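Local coordinates for protein ethyl acetate hydrolase (Pseudomonas veronii, PDB 5EFZ) that hydrolyses ethyl acetate and related short-chain acetate esters to alcohol and acetate, an esterase step in the bacterial breakdown of short-chain methyl ketones, at residues H22-L27 with T71-E76; V48-A53 with C92-N97; A61-T66 with A145-G150. One frame throughout, in Å; residues are numbered along the deposited sequence.

Interaction 1 (H22-L27 with T71-E76)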
loop_
_atom_site.group_PDB
_atom_site.type_symbol
_atom_site.label_atom_id
_atom_site.label_comp_id
_atom_site.label_asym_id
_atom_site.label_seq_id
_atom_site.Cartn_x
_atom_site.Cartn_y
_atom_site.Cartn_z
ATOM N N HIS A 22 23.559 18.137 8.018
ATOM C CA HIS A 22 23.809 16.692 8.071
ATOM C C HIS A 22 25.150 16.283 8.631
ATOM O O HIS A 22 25.456 15.094 8.693
ATOM C CB HIS A 22 23.681 16.086 6.680
ATOM C CG HIS A 22 22.367 16.362 6.039
ATOM N ND1 HIS A 22 21.244 15.599 6.293
ATOM C CD2 HIS A 22 21.981 17.321 5.164
ATOM C CE1 HIS A 22 20.227 16.082 5.603
ATOM N NE2 HIS A 22 20.647 17.122 4.905
ATOM N N GLY A 23 25.949 17.271 9.018
ATOM C CA GLY A 23 27.299 17.008 9.434
ATOM C C GLY A 23 27.379 16.781 10.929
ATOM O O GLY A 23 26.370 16.841 11.635
ATOM N N PRO A 24 28.599 16.562 11.429
ATOM C CA PRO A 24 29.820 16.579 10.612
ATOM C C PRO A 24 30.027 15.333 9.745
ATOM O O PRO A 24 29.620 14.224 10.105
ATOM C CB PRO A 24 30.929 16.713 11.668
ATOM C CG PRO A 24 30.352 16.142 12.884
ATOM C CD PRO A 24 28.912 16.566 12.867
ATOM N N PHE A 25 30.593 15.540 8.558
ATOM C CA PHE A 25 31.013 14.435 7.699
ATOM C C PHE A 25 32.225 14.902 6.906
ATOM O O PHE A 25 32.434 16.099 6.741
ATOM C CB PHE A 25 29.888 13.959 6.766
ATOM C CG PHE A 25 29.386 15.015 5.802
ATOM C CD1 PHE A 25 30.110 15.330 4.650
ATOM C CD2 PHE A 25 28.187 15.672 6.041
ATOM C CE1 PHE A 25 29.648 16.283 3.764
ATOM C CE2 PHE A 25 27.719 16.630 5.170
ATOM C CZ PHE A 25 28.451 16.946 4.022
ATOM N N GLU A 26 33.006 13.962 6.389
ATOM C CA GLU A 26 34.157 14.305 5.563
ATOM C C GLU A 26 33.904 13.852 4.133
ATOM O O GLU A 26 33.302 12.797 3.919
ATOM C CB GLU A 26 35.417 13.641 6.098
ATOM C CG GLU A 26 36.551 14.608 6.336
ATOM C CD GLU A 26 37.801 13.902 6.818
ATOM O OE1 GLU A 26 37.661 12.817 7.437
ATOM O OE2 GLU A 26 38.915 14.424 6.558
ATOM N N LEU A 27 34.358 14.631 3.158
ATOM C CA LEU A 27 34.233 14.220 1.745
ATOM C C LEU A 27 35.507 13.549 1.333
ATOM O O LEU A 27 36.570 14.190 1.322
ATOM C CB LEU A 27 33.981 15.400 0.805
ATOM C CG LEU A 27 32.592 15.922 0.512
ATOM C CD1 LEU A 27 31.571 14.799 0.410
ATOM C CD2 LEU A 27 32.214 16.917 1.588
ATOM N N THR A 71 20.461 10.346 4.987
ATOM C CA THR A 71 21.864 10.692 5.073
ATOM C C THR A 71 22.453 10.067 6.321
ATOM O O THR A 71 21.752 9.439 7.130
ATOM C CB THR A 71 22.113 12.217 5.141
ATOM O OG1 THR A 71 21.622 12.708 6.402
ATOM C CG2 THR A 71 21.430 12.981 3.945
ATOM N N SER A 72 23.756 10.233 6.470
ATOM C CA SER A 72 24.440 9.697 7.641
ATOM C C SER A 72 23.875 10.292 8.947
ATOM O O SER A 72 23.942 9.651 9.997
ATOM C CB SER A 72 25.959 9.964 7.541
ATOM O OG SER A 72 26.224 11.290 7.083
ATOM N N LYS A 73 23.339 11.512 8.879
ATOM C CA LYS A 73 22.825 12.183 10.065
ATOM C C LYS A 73 21.724 11.359 10.721
ATOM O O LYS A 73 21.693 11.217 11.954
ATOM C CB LYS A 73 22.267 13.569 9.737
ATOM C CG LYS A 73 22.118 14.443 10.970
ATOM C CD LYS A 73 23.493 14.506 11.624
ATOM C CE LYS A 73 23.541 15.363 12.863
ATOM N NZ LYS A 73 24.940 15.394 13.386
ATOM N N ALA A 74 20.830 10.822 9.894
ATOM C CA ALA A 74 19.745 9.984 10.406
ATOM C C ALA A 74 20.260 8.730 11.114
ATOM O O ALA A 74 19.730 8.379 12.160
ATOM C CB ALA A 74 18.787 9.575 9.289
ATOM N N MET A 75 21.250 8.040 10.538
ATOM C CA MET A 75 21.745 6.819 11.160
ATOM C C MET A 75 22.363 7.157 12.507
ATOM O O MET A 75 22.227 6.407 13.489
ATOM C CB MET A 75 22.770 6.102 10.271
ATOM C CG MET A 75 22.268 5.841 8.846
ATOM S SD MET A 75 20.651 4.998 8.906
ATOM C CE MET A 75 21.124 3.437 9.647
ATOM N N GLU A 76 23.043 8.294 12.550
ATOM C CA GLU A 76 23.664 8.736 13.783
ATOM C C GLU A 76 22.642 9.050 14.876
ATOM O O GLU A 76 22.767 8.577 16.005
ATOM C CB GLU A 76 24.521 9.974 13.525
ATOM C CG GLU A 76 25.133 10.520 14.776
ATOM C CD GLU A 76 25.752 11.878 14.572
ATOM O OE1 GLU A 76 25.568 12.467 13.484
ATOM O OE2 GLU A 76 26.425 12.352 15.503
HETATM O O HOH W 1 26.756 12.792 9.089
#

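Interaction 2 (V48-A53 with C92-N97)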
loop_
_atom_site.group_PDB
_atom_site.type_symbol
_atom_site.label_atom_id
_atom_site.label_comp_id
_atom_site.label_asym_id
_atom_site.label_seq_id
_atom_site.Cartn_x
_atom_site.Cartn_y
_atom_site.Cartn_z
ATOM N N VAL A 48 31.367 10.763 4.403
ATOM C CA VAL A 48 31.593 9.740 5.424
ATOM C C VAL A 48 31.580 10.367 6.816
ATOM O O VAL A 48 32.243 11.376 7.068
ATOM C CB VAL A 48 32.967 9.018 5.228
ATOM C CG1 VAL A 48 33.137 7.885 6.260
ATOM C CG2 VAL A 48 33.132 8.489 3.804
ATOM N N ALA A 49 30.870 9.743 7.743
ATOM C CA ALA A 49 30.885 10.204 9.132
ATOM C C ALA A 49 31.443 9.057 9.946
ATOM O O ALA A 49 31.031 7.927 9.756
ATOM C CB ALA A 49 29.458 10.602 9.607
ATOM N N VAL A 50 32.427 9.337 10.792
ATOM C CA VAL A 50 33.042 8.298 11.603
ATOM C C VAL A 50 32.746 8.551 13.058
ATOM O O VAL A 50 32.965 9.657 13.539
ATOM C CB VAL A 50 34.567 8.263 11.384
ATOM C CG1 VAL A 50 35.229 7.156 12.239
ATOM C CG2 VAL A 50 34.856 8.125 9.866
ATOM N N HIS A 51 32.272 7.527 13.769
ATOM C CA HIS A 51 32.021 7.656 15.194
ATOM C C HIS A 51 32.762 6.581 15.932
ATOM O O HIS A 51 32.450 5.415 15.751
ATOM C CB HIS A 51 30.528 7.551 15.486
ATOM C CG HIS A 51 29.705 8.536 14.723
ATOM N ND1 HIS A 51 29.627 9.864 15.078
ATOM C CD2 HIS A 51 28.961 8.395 13.600
ATOM C CE1 HIS A 51 28.853 10.499 14.211
ATOM N NE2 HIS A 51 28.429 9.627 13.314
ATOM N N GLY A 52 33.720 6.982 16.764
ATOM C CA GLY A 52 34.537 6.037 17.512
ATOM C C GLY A 52 35.893 5.823 16.854
ATOM O O GLY A 52 36.112 6.141 15.671
ATOM N N ALA A 53 36.801 5.262 17.627
ATOM C CA ALA A 53 38.163 5.031 17.186
ATOM C C ALA A 53 38.369 3.570 16.794
ATOM O O ALA A 53 37.820 2.668 17.431
ATOM C CB ALA A 53 39.141 5.428 18.292
ATOM N N CYS A 92 34.422 1.397 15.904
ATOM C CA CYS A 92 34.542 2.471 14.938
ATOM C C CYS A 92 33.408 2.343 13.926
ATOM O O CYS A 92 33.429 1.475 13.034
ATOM C CB CYS A 92 35.904 2.420 14.243
ATOM S SG CYS A 92 36.133 3.772 13.050
ATOM N N ILE A 93 32.427 3.217 14.053
ATOM C CA ILE A 93 31.223 3.125 13.248
ATOM C C ILE A 93 31.308 4.108 12.092
ATOM O O ILE A 93 31.398 5.329 12.283
ATOM C CB ILE A 93 29.977 3.381 14.116
ATOM C CG1 ILE A 93 29.972 2.399 15.308
ATOM C CG2 ILE A 93 28.720 3.216 13.295
ATOM C CD1 ILE A 93 29.347 2.966 16.549
ATOM N N ILE A 94 31.314 3.559 10.887
ATOM C CA ILE A 94 31.635 4.342 9.701
ATOM C C ILE A 94 30.379 4.398 8.873
ATOM O O ILE A 94 29.965 3.370 8.351
ATOM C CB ILE A 94 32.794 3.704 8.915
ATOM C CG1 ILE A 94 34.024 3.580 9.839
ATOM C CG2 ILE A 94 33.090 4.502 7.623
ATOM C CD1 ILE A 94 35.213 2.850 9.223
ATOM N N VAL A 95 29.795 5.593 8.753
ATOM C CA VAL A 95 28.511 5.744 8.086
ATOM C C VAL A 95 28.759 6.389 6.715
ATOM O O VAL A 95 29.280 7.506 6.639
ATOM C CB VAL A 95 27.552 6.608 8.898
ATOM C CG1 VAL A 95 26.143 6.576 8.232
ATOM C CG2 VAL A 95 27.524 6.106 10.366
ATOM N N VAL A 96 28.426 5.669 5.650
ATOM C CA VAL A 96 28.795 6.114 4.311
ATOM C C VAL A 96 27.543 6.451 3.526
ATOM O O VAL A 96 26.661 5.605 3.339
ATOM C CB VAL A 96 29.623 5.056 3.577
ATOM C CG1 VAL A 96 30.047 5.566 2.157
ATOM C CG2 VAL A 96 30.858 4.632 4.444
ATOM N N ASN A 97 27.483 7.690 3.064
ATOM C CA ASN A 97 26.333 8.172 2.290
ATOM C C ASN A 97 26.278 7.595 0.876
ATOM O O ASN A 97 27.290 7.571 0.154
ATOM C CB ASN A 97 26.370 9.701 2.229
ATOM C CG ASN A 97 26.043 10.337 3.578
ATOM O OD1 ASN A 97 24.868 10.548 3.894
ATOM N ND2 ASN A 97 27.087 10.675 4.364
#

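Interaction 3 (A61-T66 with A145-G150)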
loop_
_atom_site.group_PDB
_atom_site.type_symbol
_atom_site.label_atom_id
_atom_site.label_comp_id
_atom_site.label_asym_id
_atom_site.label_seq_id
_atom_site.Cartn_x
_atom_site.Cartn_y
_atom_site.Cartn_z
ATOM N N ALA A 61 35.562 -2.281 13.306
ATOM C CA ALA A 61 34.877 -1.409 12.348
ATOM C C ALA A 61 33.483 -1.928 12.017
ATOM O O ALA A 61 33.308 -3.105 11.678
ATOM C CB ALA A 61 35.708 -1.288 11.079
ATOM N N ILE A 62 32.491 -1.042 12.099
ATOM C CA ILE A 62 31.113 -1.361 11.691
ATOM C C ILE A 62 30.735 -0.401 10.559
ATOM O O ILE A 62 30.896 0.806 10.694
ATOM C CB ILE A 62 30.107 -1.212 12.850
ATOM C CG1 ILE A 62 30.446 -2.180 13.993
ATOM C CG2 ILE A 62 28.617 -1.419 12.329
ATOM C CD1 ILE A 62 29.554 -2.025 15.214
ATOM N N LEU A 63 30.259 -0.944 9.445
ATOM C CA LEU A 63 29.889 -0.087 8.302
ATOM C C LEU A 63 28.388 0.073 8.298
ATOM O O LEU A 63 27.678 -0.909 8.420
ATOM C CB LEU A 63 30.339 -0.687 6.987
ATOM C CG LEU A 63 29.859 0.044 5.717
ATOM C CD1 LEU A 63 30.645 1.317 5.554
ATOM C CD2 LEU A 63 30.107 -0.864 4.526
ATOM N N VAL A 64 27.920 1.318 8.165
ATOM C CA VAL A 64 26.495 1.619 8.157
ATOM C C VAL A 64 26.176 2.382 6.864
ATOM O O VAL A 64 26.474 3.575 6.766
ATOM C CB VAL A 64 26.098 2.463 9.375
ATOM C CG1 VAL A 64 24.577 2.674 9.395
ATOM C CG2 VAL A 64 26.535 1.730 10.694
ATOM N N PRO A 65 25.611 1.691 5.857
ATOM C CA PRO A 65 25.133 2.391 4.644
ATOM C C PRO A 65 23.861 3.163 4.932
ATOM O O PRO A 65 23.222 2.927 5.943
ATOM C CB PRO A 65 24.832 1.253 3.642
ATOM C CG PRO A 65 25.516 0.010 4.239
ATOM C CD PRO A 65 25.421 0.231 5.749
ATOM N N THR A 66 23.502 4.105 4.065
ATOM C CA THR A 66 22.311 4.928 4.319
ATOM C C THR A 66 21.170 4.475 3.407
ATOM O O THR A 66 21.382 3.734 2.417
ATOM C CB THR A 66 22.617 6.439 4.095
ATOM O OG1 THR A 66 22.992 6.631 2.733
ATOM C CG2 THR A 66 23.831 6.913 4.989
ATOM N N ALA A 145 33.628 -5.918 11.395
ATOM C CA ALA A 145 32.958 -6.617 12.497
ATOM C C ALA A 145 31.474 -6.793 12.216
ATOM O O ALA A 145 30.888 -7.772 12.662
ATOM C CB ALA A 145 33.156 -5.879 13.828
ATOM N N LEU A 146 30.865 -5.850 11.483
ATOM C CA LEU A 146 29.423 -5.869 11.205
ATOM C C LEU A 146 29.155 -4.918 10.056
ATOM O O LEU A 146 29.775 -3.854 10.000
ATOM C CB LEU A 146 28.608 -5.435 12.444
ATOM C CG LEU A 146 27.104 -5.203 12.227
ATOM C CD1 LEU A 146 26.445 -6.585 11.919
ATOM C CD2 LEU A 146 26.493 -4.615 13.505
ATOM N N VAL A 147 28.313 -5.347 9.111
ATOM C CA VAL A 147 27.659 -4.451 8.177
ATOM C C VAL A 147 26.173 -4.431 8.561
ATOM O O VAL A 147 25.556 -5.479 8.713
ATOM C CB VAL A 147 27.835 -4.893 6.734
ATOM C CG1 VAL A 147 27.138 -3.888 5.809
ATOM C CG2 VAL A 147 29.358 -4.956 6.374
ATOM N N VAL A 148 25.617 -3.248 8.776
ATOM C CA VAL A 148 24.210 -3.156 9.174
ATOM C C VAL A 148 23.545 -1.966 8.496
ATOM O O VAL A 148 24.096 -0.859 8.466
ATOM C CB VAL A 148 24.056 -3.049 10.737
ATOM C CG1 VAL A 148 24.917 -1.886 11.325
ATOM C CG2 VAL A 148 22.543 -2.939 11.160
ATOM N N GLY A 149 22.344 -2.190 7.958
ATOM C CA GLY A 149 21.597 -1.085 7.375
ATOM C C GLY A 149 20.145 -1.467 7.233
ATOM O O GLY A 149 19.801 -2.648 7.338
ATOM N N GLY A 150 19.296 -0.467 7.005
ATOM C CA GLY A 150 17.874 -0.710 6.850
ATOM C C GLY A 150 17.429 -0.315 5.458
ATOM O O GLY A 150 17.932 0.658 4.893
HETATM O O HOH W 2 20.635 2.310 6.568
#

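Interaction 1 (H22-L27 with T71-E76)
The imidazole of His-22 and the side chain of Thr-71 cross at about a right angle, and both branches of the threonine take part. Thr-71 OG1 hydrogen-bonds to His-22 ND1 at 2.9 Å, while its CG2 methyl sits over one face of the ring, 3.9 Å from the centroid and 29° off the normal, a CH-pi contact. With chi1 at 68°, OG1 occupies the crowded position between backbone N and carbonyl carbon. There, besides its bond with the imidazole, it accepts from Lys-73 N at 3.2 Å, so one hydroxyl both meets the ring and, from the N-cap position, caps helix 72-79. This contact joins the first turn of that helix, which follows strand 61-65 of the alpha/beta-hydrolase sheet, to the N-terminal residues leading into the outermost strand 26-29. Lys-73 places CB at the ring edge of His-22, then bends at chi2 and runs alongside the His-22 carbonyl. Its NZ reaches Gly-23 O at 2.7 Å, from 31° above the carbonyl plane. The same ammonium makes a salt bridge to Glu-76 OE1 at 3.0 Å, again approaching from above the plane of the acceptor group. An alanine at Lys-73 would remove that ammonium and would probably loosen the grip on the Gly-23 carbonyl and the orientation of the Glu-76 carboxylate. A water donates to His-22 O at 2.7 Å and also hydrogen-bonds to Ser-72 OG.

Interaction 2 (V48-A53 with C92-N97)
Four backbone hydrogen bonds join the two strands, a reciprocal pair between Ala-49 and Val-95 and another between His-51 and Ile-93. The straightest is Val-95 N to Ala-49 O, 2.8 Å long with 177° at the hydrogen and nearly along the C=O axis; its partner, Ala-49 N to Val-95 O, lies in the carbonyl plane. Strand 45-51 is the antiparallel second strand of the alpha/beta-hydrolase sheet; its residues 48-51 run at 164° to 92-96. At the non-hydrogen-bonded pairs, Val-48 with Val-96 and Val-50 with Ile-94, CA-H...O contacts supplement the bonding: Val-48 CA lies 3.4 Å from Val-95 O. On the face of these four residues, Val-48 and Ile-94 run side by side, each with a methyl anti to its backbone N, and Val-48 CG1 touches Ile-94 CG2 at 3.6 Å. Further along, Val-50 CG1 packs on Cys-92 SG at the same distance. Leu-134 and Phe-139 of helix 124-139 cover this side. Where strand 45-51 ends, Gly-52 adopts phi 100°, at which a side chain would be jammed against the His-51 carbonyl O. The opposite face carries Ala-49, His-51, Ile-93 and Val-95, against which Ser-72, Met-75 and Glu-76 of helix 72-79 pack. There His-51 holds CG anti to its carbonyl carbon, and the ring edge brings CD2 to 4.2 Å from Val-95 CG2.

Interaction 3 (A61-T66 with A145-G150)
Parallel strands 61-65 and 146-150, 23° apart in direction, interlock through small apolar bumps. Leu-146 CB nests in the fork of Ile-62, 4.0 Å from both CG1 and CG2. The next bump is Val-148 CG1, which enters the notch between Ile-62 CG2 at 3.9 Å and Val-64 CG2 at 4.0 Å. It gets there by a chi1 of 53°, which puts CG1 in the crowded position between backbone N and carbonyl carbon. Ile-62 and Leu-146 lie side by side, as do Val-64 and Val-148, whereas Ile-62 crosses Val-148 obliquely. Beneath this packing the backbone alternates regularly: Leu-63 N donates to Leu-146 O, and Val-148 N to Leu-63 O at 3.1 Å and almost along the C=O axis. Pro-65 then interrupts the pattern, since it has no N-H to offer Val-148 O. Its ring carbon CD presses on that oxygen instead, at 3.2 Å. The pyrrolidine bulges over Gly-149, where a CB would sit a tight 3.4 Å from Pro-65 CD, so the bare glycine provides the hollow. One step further a water replaces direct pairing, donating to Pro-65 O at 2.7 Å and accepting from Gly-150 N. This bridged end leads straight into the probable nucleophile Ser-151, consistent with the GxSxG nucleophile elbow of the family. Strand 92-96 flanks 61-65 and strand 170-174 flanks 146-150, while Gln-156, Thr-157 and Trp-160 of helix 152-163 cover the side bearing Leu-63, Pro-65 and Val-147.

Interactions 2 and 3 are strand pairs of one sheet, ordered 26-29, 45-51, 92-96, 61-65, 146-150, while interaction 1 joins residues ahead of its edge strand to helix 72-79. Interactions 1 and 2, centres about 9 Å apart, meet where Glu-26 N approaches Val-48 O at 2.8 Å and at Asn-97, just past strand 92-96, whose OD1 receives Ser-72 N while ND2 hydrogen-bonds to Ala-47 O. Interaction 3 lies equally close to interaction 2, joined by Ile-62 O and Ile-94 N, 2.8 Å apart. Met-75 CE, 3.5 Å from Val-64 CG1, links interactions 1 and 3. Only interaction 3 nears the inferred catalytic residues: Gly-149 is about 8 Å from the side chain of Ser-151 and about 10 Å from that of His-334.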